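Local atomic coordinates of beta-galactosidase (Trichoderma reesei, PDB entry 3OG2), a protein that probably hydrolyses terminal non-reducing beta-D-galactose residues from beta-D-galactosides, as a family 35 glycoside hydrolase. Residues L52-L57 with P944-L948; I649-P655 with L975-P980; F836-E842 with Y922-Q927. One frame throughout, in Å; residues are numbered along the deposited sequence.

Contact 1. Residues L52-L57 with P944-L948; sequences LPVPSL and PEGIL
With chi1 at 180°, V54 spreads its methyls like a fork, CG1 opposite the backbone N and CG2 beside it, and both prongs reach 944-948, where I947 keeps its CG1 next to its own N (chi1 -63°), which turns it toward V54. The contact joins the TIM barrel, through the loop between strand 38-47 and helix 58-66, to an all-beta domain late in the chain, through the loop following strand 940-943. An inverse gamma turn centred on P53 shapes the barrel loop just before the fork. V54 CG2 lies 3.8 Å from I947 CG1 and 3.9 Å from P944 CG, while V54 CG1 sits over the backbone at 3.9 Å from G946 CA. A side chain at G946 would run into that methyl, and the positive phi there also suits a residue without one. An alanine at V54 would remove both prongs and would probably leave a gap against P944, G946 and I947. Farther along, I947 CD1 meets P53 CG at 4.1 Å, the two side chains roughly perpendicular; I947 also rests on F926 and Y928 of strand 926-932. The carboxylate of E945 forms a salt bridge with R985. The carbonyl of E945 is buried without a polar partner and is met by carbon alone in this contact: V54 CG1 stands 3.7 Å from E945 O, and L57 CD1 comes to 3.4 Å of the same oxygen.

Contact 2. Residues I649-P655 with L975-P980; sequences IPHVQVP and LKSKSP
This is a mostly apolar contact between a connecting loop and a strand end: residues 649-655, on the way from strand 641-643 to strand 663-666, lie along the end of strand 973-977 and the turn after it. The two run nearly antiparallel, their end-to-end directions 164° apart, but too far apart for backbone pairing, so side chains fill the space between them. V652 and V654 point inward, and across from them L975 and S977 face the loop. At one end P980 packs against both I649 and P650. P980 CG approaches P650 O to 3.2 Å and P650 CD to 3.7 Å as the two proline rings lie alongside each other, running opposite ways, and I649 CG2 closes on P980 CG at 3.8 Å. Midway, V652 CG1 stands 3.9 Å from S977 OG. At the other end L975, its CG swung away from the backbone N (chi1 -172°), brings CD2 to 3.8 Å from V654 CB, those side chains crossing at about a right angle. A water bridges the backbones there, donating to P655 O (3.1 Å) and accepting from L975 N (2.9 Å). Since P650 also touches Y900 of strand 900-908 and P655 touches L891 and L893 of strand 883-894, the whole is consistent with an interdomain linker laid over strands from both sheets of a beta-sandwich domain of the galactose-binding type.

Contact 3. Residues F836-E842 with Y922-Q927; sequences FRGPLNE and YVNGFQ
Four hydrogen bonds, one of them weak, cross the contact. N841 makes two with one amide, which its CG, opposite the backbone N (chi1 -174°), carries out to the hairpin. N841 OD1 accepts from Q927 N at 2.9 Å, on a lone pair and nearly straight (175°), while N841 ND2 donates to G925 O, also at 2.9 Å and in that carbonyl's plane. R837 NH2 gives a bent bond of 2.9 Å to N924 O, tilted somewhat from the guanidinium plane, and R837 NE adds a weak one to the same oxygen; R837 NH1 forms a salt bridge with D834. A side chain at G925 would collide with R837 CZ. One water donates to N841 O and accepts from Q927 NE2, while Q927 OE1 accepts from G929 N.

R837 CD sits over the face of F926, 3.8 Å from its centroid, a CH-pi contact, with guanidinium and ring planes 63° apart. F836 CE1 meets that ring's rim, 4.0 Å from F926 CZ.

All this engages the tip of a beta hairpin, whose type I' turn V923-F926 joins strands 917-923 and 926-932. Flanking it are strand 953-962, on the 917-923 side, E848 of helix 846-850, hydrogen-bonded to Y922 OH, and W330, edge-to-face with F926.

Along the chain the segments come in the order 52-57, 649-655, 836-842, 922-927, 944-948, 975-980, so contacts 1 and 2 interlock, and contact 3 falls within the span of each. Contacts 1 and 3 are neighbours, centres about 13 Å apart, and meet directly: I947 O and N924 ND2, 2.9 Å apart, form a probable hydrogen bond, and I947 also packs on the hairpin of strands 917-923 and 926-932. Contact 2 lies about 18 Å from contact 1 and 26 Å from contact 3, centre to centre; strand 900-908 links it to contact 1 by pairing with 940-943 and 973-977. Together they tie the late all-beta domain to the TIM barrel and to two connecting loops.

Contact 1. Residues L52-L57 with P944-L948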
loop_
_atom_site.group_PDB
_atom_site.type_symbol
_atom_site.label_atom_id
_atom_site.label_comp_id
_atom_site.label_asym_id
_atom_site.label_seq_id
_atom_site.Cartn_x
_atom_site.Cartn_y
_atom_site.Cartn_z
ATOM N N LEU A 52 8.381 0.530 -3.601
ATOM C CA LEU A 52 9.409 1.050 -2.695
ATOM C C LEU A 52 10.743 0.494 -3.184
ATOM O O LEU A 52 11.171 -0.575 -2.703
ATOM C CB LEU A 52 9.120 0.655 -1.229
ATOM C CG LEU A 52 10.166 1.182 -0.233
ATOM C CD1 LEU A 52 10.313 2.674 -0.278
ATOM C CD2 LEU A 52 9.774 0.732 1.176
ATOM N N PRO A 53 11.365 1.145 -4.160
ATOM C CA PRO A 53 12.582 0.593 -4.796
ATOM C C PRO A 53 13.819 0.910 -3.987
ATOM O O PRO A 53 14.847 1.366 -4.533
ATOM C CB PRO A 53 12.569 1.295 -6.157
ATOM C CG PRO A 53 11.995 2.671 -5.843
ATOM C CD PRO A 53 10.910 2.383 -4.798
ATOM N N VAL A 54 13.739 0.627 -2.693
ATOM C CA VAL A 54 14.888 0.853 -1.773
ATOM C C VAL A 54 14.979 -0.398 -0.927
ATOM O O VAL A 54 14.262 -0.531 0.093
ATOM C CB VAL A 54 14.677 2.056 -0.878
ATOM C CG1 VAL A 54 15.881 2.259 0.072
ATOM C CG2 VAL A 54 14.471 3.338 -1.701
ATOM N N PRO A 55 15.803 -1.346 -1.347
ATOM C CA PRO A 55 15.829 -2.645 -0.687
ATOM C C PRO A 55 16.051 -2.580 0.815
ATOM O O PRO A 55 15.433 -3.381 1.563
ATOM C CB PRO A 55 17.003 -3.365 -1.376
ATOM C CG PRO A 55 17.112 -2.740 -2.717
ATOM C CD PRO A 55 16.644 -1.311 -2.567
ATOM N N SER A 56 16.897 -1.646 1.249
ATOM C CA SER A 56 17.178 -1.597 2.705
ATOM C C SER A 56 16.064 -0.977 3.542
ATOM O O SER A 56 16.161 -0.956 4.785
ATOM C CB SER A 56 18.538 -0.893 2.928
ATOM O OG SER A 56 18.465 0.403 2.352
ATOM N N LEU A 57 14.971 -0.492 2.908
ATOM C CA LEU A 57 13.820 -0.022 3.675
ATOM C C LEU A 57 12.729 -1.071 3.826
ATOM O O LEU A 57 11.796 -0.834 4.600
ATOM C CB LEU A 57 13.216 1.230 2.990
ATOM C CG LEU A 57 14.015 2.503 3.331
ATOM C CD1 LEU A 57 13.435 3.653 2.503
ATOM C CD2 LEU A 57 13.966 2.823 4.829
ATOM N N PRO A 944 11.925 8.690 -1.095
ATOM C CA PRO A 944 12.569 8.073 0.068
ATOM C C PRO A 944 14.081 8.237 0.121
ATOM O O PRO A 944 14.766 8.253 -0.880
ATOM C CB PRO A 944 12.280 6.582 -0.130
ATOM C CG PRO A 944 12.095 6.435 -1.607
ATOM C CD PRO A 944 11.482 7.718 -2.109
ATOM N N GLU A 945 14.590 8.329 1.381
ATOM C CA GLU A 945 15.996 8.079 1.610
ATOM C C GLU A 945 16.389 6.770 0.949
ATOM O O GLU A 945 15.611 5.817 1.013
ATOM C CB GLU A 945 16.240 8.011 3.137
ATOM C CG GLU A 945 17.722 7.935 3.493
ATOM C CD GLU A 945 17.913 7.872 4.987
ATOM O OE1 GLU A 945 17.016 8.330 5.747
ATOM O OE2 GLU A 945 18.974 7.378 5.426
ATOM N N GLY A 946 17.544 6.721 0.286
ATOM C CA GLY A 946 17.873 5.519 -0.502
ATOM C C GLY A 946 17.859 5.933 -1.942
ATOM O O GLY A 946 18.844 5.784 -2.684
ATOM N N ILE A 947 16.760 6.504 -2.411
ATOM C CA ILE A 947 16.705 7.174 -3.700
ATOM C C ILE A 947 17.441 8.537 -3.551
ATOM O O ILE A 947 18.308 8.810 -4.377
ATOM C CB ILE A 947 15.278 7.344 -4.223
ATOM C CG1 ILE A 947 14.585 5.993 -4.467
ATOM C CG2 ILE A 947 15.304 8.169 -5.512
ATOM C CD1 ILE A 947 15.281 5.083 -5.481
ATOM N N LEU A 948 17.096 9.269 -2.503
ATOM C CA LEU A 948 17.958 10.403 -2.138
ATOM C C LEU A 948 19.159 9.964 -1.316
ATOM O O LEU A 948 19.030 9.070 -0.454
ATOM C CB LEU A 948 17.141 11.358 -1.274
ATOM C CG LEU A 948 16.187 12.281 -2.020
ATOM C CD1 LEU A 948 15.169 12.898 -1.078
ATOM C CD2 LEU A 948 16.958 13.409 -2.748
#

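Contact 2. Residues I649-P655 with L975-P980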
loop_
_atom_site.group_PDB
_atom_site.type_symbol
_atom_site.label_atom_id
_atom_site.label_comp_id
_atom_site.label_asym_id
_atom_site.label_seq_id
_atom_site.Cartn_x
_atom_site.Cartn_y
_atom_site.Cartn_z
ATOM N N ILE A 649 15.396 16.076 19.530
ATOM C CA ILE A 649 14.806 16.223 18.182
ATOM C C ILE A 649 15.368 17.523 17.610
ATOM O O ILE A 649 15.047 18.617 18.119
ATOM C CB ILE A 649 13.273 16.240 18.257
ATOM C CG1 ILE A 649 12.710 15.002 18.981
ATOM C CG2 ILE A 649 12.611 16.433 16.886
ATOM C CD1 ILE A 649 13.048 13.676 18.327
ATOM N N PRO A 650 16.267 17.463 16.637
ATOM C CA PRO A 650 16.948 18.689 16.193
ATOM C C PRO A 650 16.094 19.468 15.218
ATOM O O PRO A 650 15.167 18.924 14.636
ATOM C CB PRO A 650 18.194 18.146 15.481
ATOM C CG PRO A 650 17.708 16.821 14.914
ATOM C CD PRO A 650 16.757 16.242 15.936
ATOM N N HIS A 651 16.486 20.719 15.064
ATOM C CA HIS A 651 16.018 21.538 13.980
ATOM C C HIS A 651 16.710 21.029 12.732
ATOM O O HIS A 651 17.904 20.750 12.719
ATOM C CB HIS A 651 16.418 23.001 14.224
ATOM C CG HIS A 651 16.082 23.855 13.033
ATOM N ND1 HIS A 651 14.778 24.200 12.734
ATOM C CD2 HIS A 651 16.830 24.393 12.048
ATOM C CE1 HIS A 651 14.763 24.935 11.624
ATOM N NE2 HIS A 651 15.999 25.078 11.172
ATOM N N VAL A 652 15.956 20.921 11.660
ATOM C CA VAL A 652 16.618 20.527 10.428
ATOM C C VAL A 652 16.471 21.641 9.393
ATOM O O VAL A 652 15.399 22.168 9.161
ATOM C CB VAL A 652 16.016 19.203 9.977
ATOM C CG1 VAL A 652 15.999 19.044 8.469
ATOM C CG2 VAL A 652 16.831 18.086 10.670
ATOM N N GLN A 653 17.609 21.935 8.816
ATOM C CA GLN A 653 17.654 22.863 7.701
ATOM C C GLN A 653 18.013 22.079 6.437
ATOM O O GLN A 653 18.925 21.249 6.333
ATOM C CB GLN A 653 18.610 24.041 7.905
ATOM C CG GLN A 653 17.964 25.404 7.743
ATOM C CD GLN A 653 17.038 25.662 6.580
ATOM O OE1 GLN A 653 17.299 26.564 5.755
ATOM N NE2 GLN A 653 15.915 24.946 6.449
ATOM N N VAL A 654 17.226 22.351 5.418
ATOM C CA VAL A 654 17.598 21.738 4.132
ATOM C C VAL A 654 17.780 22.864 3.118
ATOM O O VAL A 654 17.320 23.998 3.306
ATOM C CB VAL A 654 16.566 20.705 3.650
ATOM C CG1 VAL A 654 16.558 19.452 4.523
ATOM C CG2 VAL A 654 15.230 21.418 3.542
ATOM N N PRO A 655 18.490 22.573 2.051
ATOM C CA PRO A 655 18.757 23.632 1.073
ATOM C C PRO A 655 17.448 24.140 0.462
ATOM O O PRO A 655 16.485 23.385 0.322
ATOM C CB PRO A 655 19.583 22.935 -0.006
ATOM C CG PRO A 655 20.059 21.676 0.590
ATOM C CD PRO A 655 19.091 21.276 1.652
ATOM N N LEU A 975 11.793 22.028 -0.945
ATOM C CA LEU A 975 12.022 20.783 -0.245
ATOM C C LEU A 975 11.411 20.911 1.122
ATOM O O LEU A 975 11.743 21.887 1.806
ATOM C CB LEU A 975 13.534 20.594 -0.311
ATOM C CG LEU A 975 14.129 19.310 0.158
ATOM C CD1 LEU A 975 13.651 18.193 -0.779
ATOM C CD2 LEU A 975 15.643 19.418 0.217
ATOM N N LYS A 976 10.584 20.002 1.528
ATOM C CA LYS A 976 9.965 19.993 2.856
ATOM C C LYS A 976 10.436 18.782 3.650
ATOM O O LYS A 976 10.592 17.669 3.121
ATOM C CB LYS A 976 8.418 20.004 2.760
ATOM C CG LYS A 976 8.035 21.300 2.042
ATOM C CD LYS A 976 8.383 22.545 2.849
ATOM C CE LYS A 976 7.643 23.759 2.324
ATOM N NZ LYS A 976 7.523 24.859 3.317
ATOM N N SER A 977 10.638 18.990 4.948
ATOM C CA SER A 977 11.005 17.896 5.838
ATOM C C SER A 977 9.887 17.710 6.887
ATOM O O SER A 977 9.229 18.671 7.281
ATOM C CB SER A 977 12.336 18.112 6.531
ATOM O OG SER A 977 12.252 19.311 7.325
ATOM N N LYS A 978 9.713 16.465 7.320
ATOM C CA LYS A 978 8.837 16.200 8.468
ATOM C C LYS A 978 9.719 16.218 9.701
ATOM O O LYS A 978 10.952 16.227 9.614
ATOM C CB LYS A 978 8.120 14.891 8.264
ATOM C CG LYS A 978 7.341 14.804 6.957
ATOM C CD LYS A 978 6.191 15.781 6.874
ATOM C CE LYS A 978 5.662 15.853 5.430
ATOM N NZ LYS A 978 4.471 16.746 5.369
ATOM N N SER A 979 9.082 16.235 10.853
ATOM C CA SER A 979 9.833 16.290 12.123
ATOM C C SER A 979 10.775 15.100 12.232
ATOM O O SER A 979 10.346 13.939 12.002
ATOM C CB SER A 979 8.793 16.322 13.257
ATOM O OG SER A 979 9.451 16.490 14.523
ATOM N N PRO A 980 12.034 15.330 12.590
ATOM C CA PRO A 980 12.974 14.196 12.617
ATOM C C PRO A 980 12.601 13.148 13.656
ATOM O O PRO A 980 12.207 13.493 14.777
ATOM C CB PRO A 980 14.322 14.838 13.023
ATOM C CG PRO A 980 14.041 16.230 13.390
ATOM C CD PRO A 980 12.674 16.597 12.951
HETATM O O HOH W 1 13.643 24.202 -0.554
#

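Contact 3. Residues F836-E842 with Y922-Q927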
loop_
_atom_site.group_PDB
_atom_site.type_symbol
_atom_site.label_atom_id
_atom_site.label_comp_id
_atom_site.label_asym_id
_atom_site.label_seq_id
_atom_site.Cartn_x
_atom_site.Cartn_y
_atom_site.Cartn_z
ATOM N N PHE A 836 18.705 -0.751 -15.027
ATOM C CA PHE A 836 18.640 -0.627 -13.574
ATOM C C PHE A 836 17.291 -0.077 -13.114
ATOM O O PHE A 836 16.783 -0.552 -12.101
ATOM C CB PHE A 836 19.769 0.308 -13.138
ATOM C CG PHE A 836 19.971 0.279 -11.626
ATOM C CD1 PHE A 836 19.232 1.104 -10.776
ATOM C CD2 PHE A 836 20.927 -0.582 -11.059
ATOM C CE1 PHE A 836 19.398 1.108 -9.416
ATOM C CE2 PHE A 836 21.098 -0.526 -9.675
ATOM C CZ PHE A 836 20.376 0.316 -8.827
ATOM N N ARG A 837 16.777 0.940 -13.785
ATOM C CA ARG A 837 15.539 1.602 -13.316
ATOM C C ARG A 837 14.297 1.012 -13.973
ATOM O O ARG A 837 13.190 1.379 -13.537
ATOM C CB ARG A 837 15.628 3.121 -13.529
ATOM C CG ARG A 837 16.837 3.720 -12.774
ATOM C CD ARG A 837 16.810 5.232 -12.825
ATOM N NE ARG A 837 17.974 5.865 -12.165
ATOM C CZ ARG A 837 19.207 5.846 -12.649
ATOM N NH1 ARG A 837 19.565 5.246 -13.775
ATOM N NH2 ARG A 837 20.172 6.463 -11.979
ATOM N N GLY A 838 14.443 0.117 -14.936
ATOM C CA GLY A 838 13.323 -0.666 -15.413
ATOM C C GLY A 838 12.646 -0.083 -16.634
ATOM O O GLY A 838 12.991 0.991 -17.135
ATOM N N PRO A 839 11.667 -0.844 -17.128
ATOM C CA PRO A 839 11.118 -0.595 -18.455
ATOM C C PRO A 839 10.156 0.597 -18.521
ATOM O O PRO A 839 9.823 0.974 -19.646
ATOM C CB PRO A 839 10.333 -1.896 -18.785
ATOM C CG PRO A 839 10.015 -2.501 -17.426
ATOM C CD PRO A 839 11.174 -2.127 -16.524
ATOM N N LEU A 840 9.663 1.131 -17.412
ATOM C CA LEU A 840 8.600 2.150 -17.458
ATOM C C LEU A 840 9.113 3.523 -17.017
ATOM O O LEU A 840 8.439 4.521 -17.287
ATOM C CB LEU A 840 7.426 1.747 -16.567
ATOM C CG LEU A 840 6.854 0.346 -16.878
ATOM C CD1 LEU A 840 5.650 0.083 -16.001
ATOM C CD2 LEU A 840 6.475 0.238 -18.363
ATOM N N ASN A 841 10.303 3.593 -16.406
ATOM C CA ASN A 841 10.752 4.843 -15.794
ATOM C C ASN A 841 10.778 6.037 -16.728
ATOM O O ASN A 841 10.380 7.137 -16.326
ATOM C CB ASN A 841 12.150 4.572 -15.152
ATOM C CG ASN A 841 12.647 5.781 -14.357
ATOM O OD1 ASN A 841 11.984 6.167 -13.379
ATOM N ND2 ASN A 841 13.776 6.343 -14.760
ATOM N N GLU A 842 11.283 5.807 -17.957
ATOM C CA GLU A 842 11.381 6.872 -18.938
ATOM C C GLU A 842 10.246 6.891 -19.938
ATOM O O GLU A 842 9.892 5.819 -20.447
ATOM C CB GLU A 842 12.518 6.644 -19.936
ATOM C CG GLU A 842 13.809 6.566 -19.290
ATOM C CD GLU A 842 15.000 6.271 -20.202
ATOM O OE1 GLU A 842 15.054 6.221 -21.472
ATOM O OE2 GLU A 842 15.998 6.102 -19.467
ATOM N N TYR A 922 12.316 14.236 -11.383
ATOM C CA TYR A 922 13.303 13.181 -11.357
ATOM C C TYR A 922 14.241 13.404 -10.192
ATOM O O TYR A 922 14.625 14.540 -9.899
ATOM C CB TYR A 922 14.076 13.196 -12.644
ATOM C CG TYR A 922 13.377 12.549 -13.808
ATOM C CD1 TYR A 922 13.675 11.193 -14.003
ATOM C CD2 TYR A 922 12.534 13.139 -14.730
ATOM C CE1 TYR A 922 13.197 10.370 -14.989
ATOM C CE2 TYR A 922 12.022 12.280 -15.763
ATOM C CZ TYR A 922 12.330 10.961 -15.881
ATOM O OH TYR A 922 11.859 10.133 -16.918
ATOM N N VAL A 923 14.568 12.322 -9.537
ATOM C CA VAL A 923 15.579 12.348 -8.462
ATOM C C VAL A 923 16.589 11.242 -8.736
ATOM O O VAL A 923 16.214 10.066 -8.710
ATOM C CB VAL A 923 14.950 12.200 -7.087
ATOM C CG1 VAL A 923 16.084 12.159 -6.046
ATOM C CG2 VAL A 923 13.957 13.333 -6.846
ATOM N N ASN A 924 17.830 11.564 -8.988
ATOM C CA ASN A 924 18.885 10.629 -9.297
ATOM C C ASN A 924 18.450 9.625 -10.346
ATOM O O ASN A 924 18.745 8.432 -10.309
ATOM C CB ASN A 924 19.354 9.909 -8.014
ATOM C CG ASN A 924 20.013 10.915 -7.080
ATOM O OD1 ASN A 924 20.700 11.834 -7.540
ATOM N ND2 ASN A 924 19.823 10.786 -5.781
ATOM N N GLY A 925 17.759 10.185 -11.339
ATOM C CA GLY A 925 17.368 9.420 -12.526
ATOM C C GLY A 925 16.024 8.697 -12.385
ATOM O O GLY A 925 15.500 8.231 -13.411
ATOM N N PHE A 926 15.494 8.579 -11.175
ATOM C CA PHE A 926 14.182 7.964 -10.961
ATOM C C PHE A 926 13.067 8.981 -11.115
ATOM O O PHE A 926 13.123 10.045 -10.478
ATOM C CB PHE A 926 14.108 7.412 -9.540
ATOM C CG PHE A 926 14.984 6.159 -9.337
ATOM C CD1 PHE A 926 16.319 6.244 -9.007
ATOM C CD2 PHE A 926 14.362 4.905 -9.508
ATOM C CE1 PHE A 926 17.084 5.081 -8.821
ATOM C CE2 PHE A 926 15.114 3.761 -9.301
ATOM C CZ PHE A 926 16.449 3.844 -8.980
ATOM N N GLN A 927 12.080 8.646 -11.930
ATOM C CA GLN A 927 10.929 9.602 -12.020
ATOM C C GLN A 927 10.050 9.384 -10.806
ATOM O O GLN A 927 9.630 8.281 -10.521
ATOM C CB GLN A 927 10.200 9.390 -13.334
ATOM C CG GLN A 927 9.248 10.559 -13.652
ATOM C CD GLN A 927 7.832 10.100 -13.401
ATOM O OE1 GLN A 927 7.356 10.107 -12.261
ATOM N NE2 GLN A 927 7.140 9.690 -14.466
HETATM O O HOH W 2 8.913 9.445 -16.931
#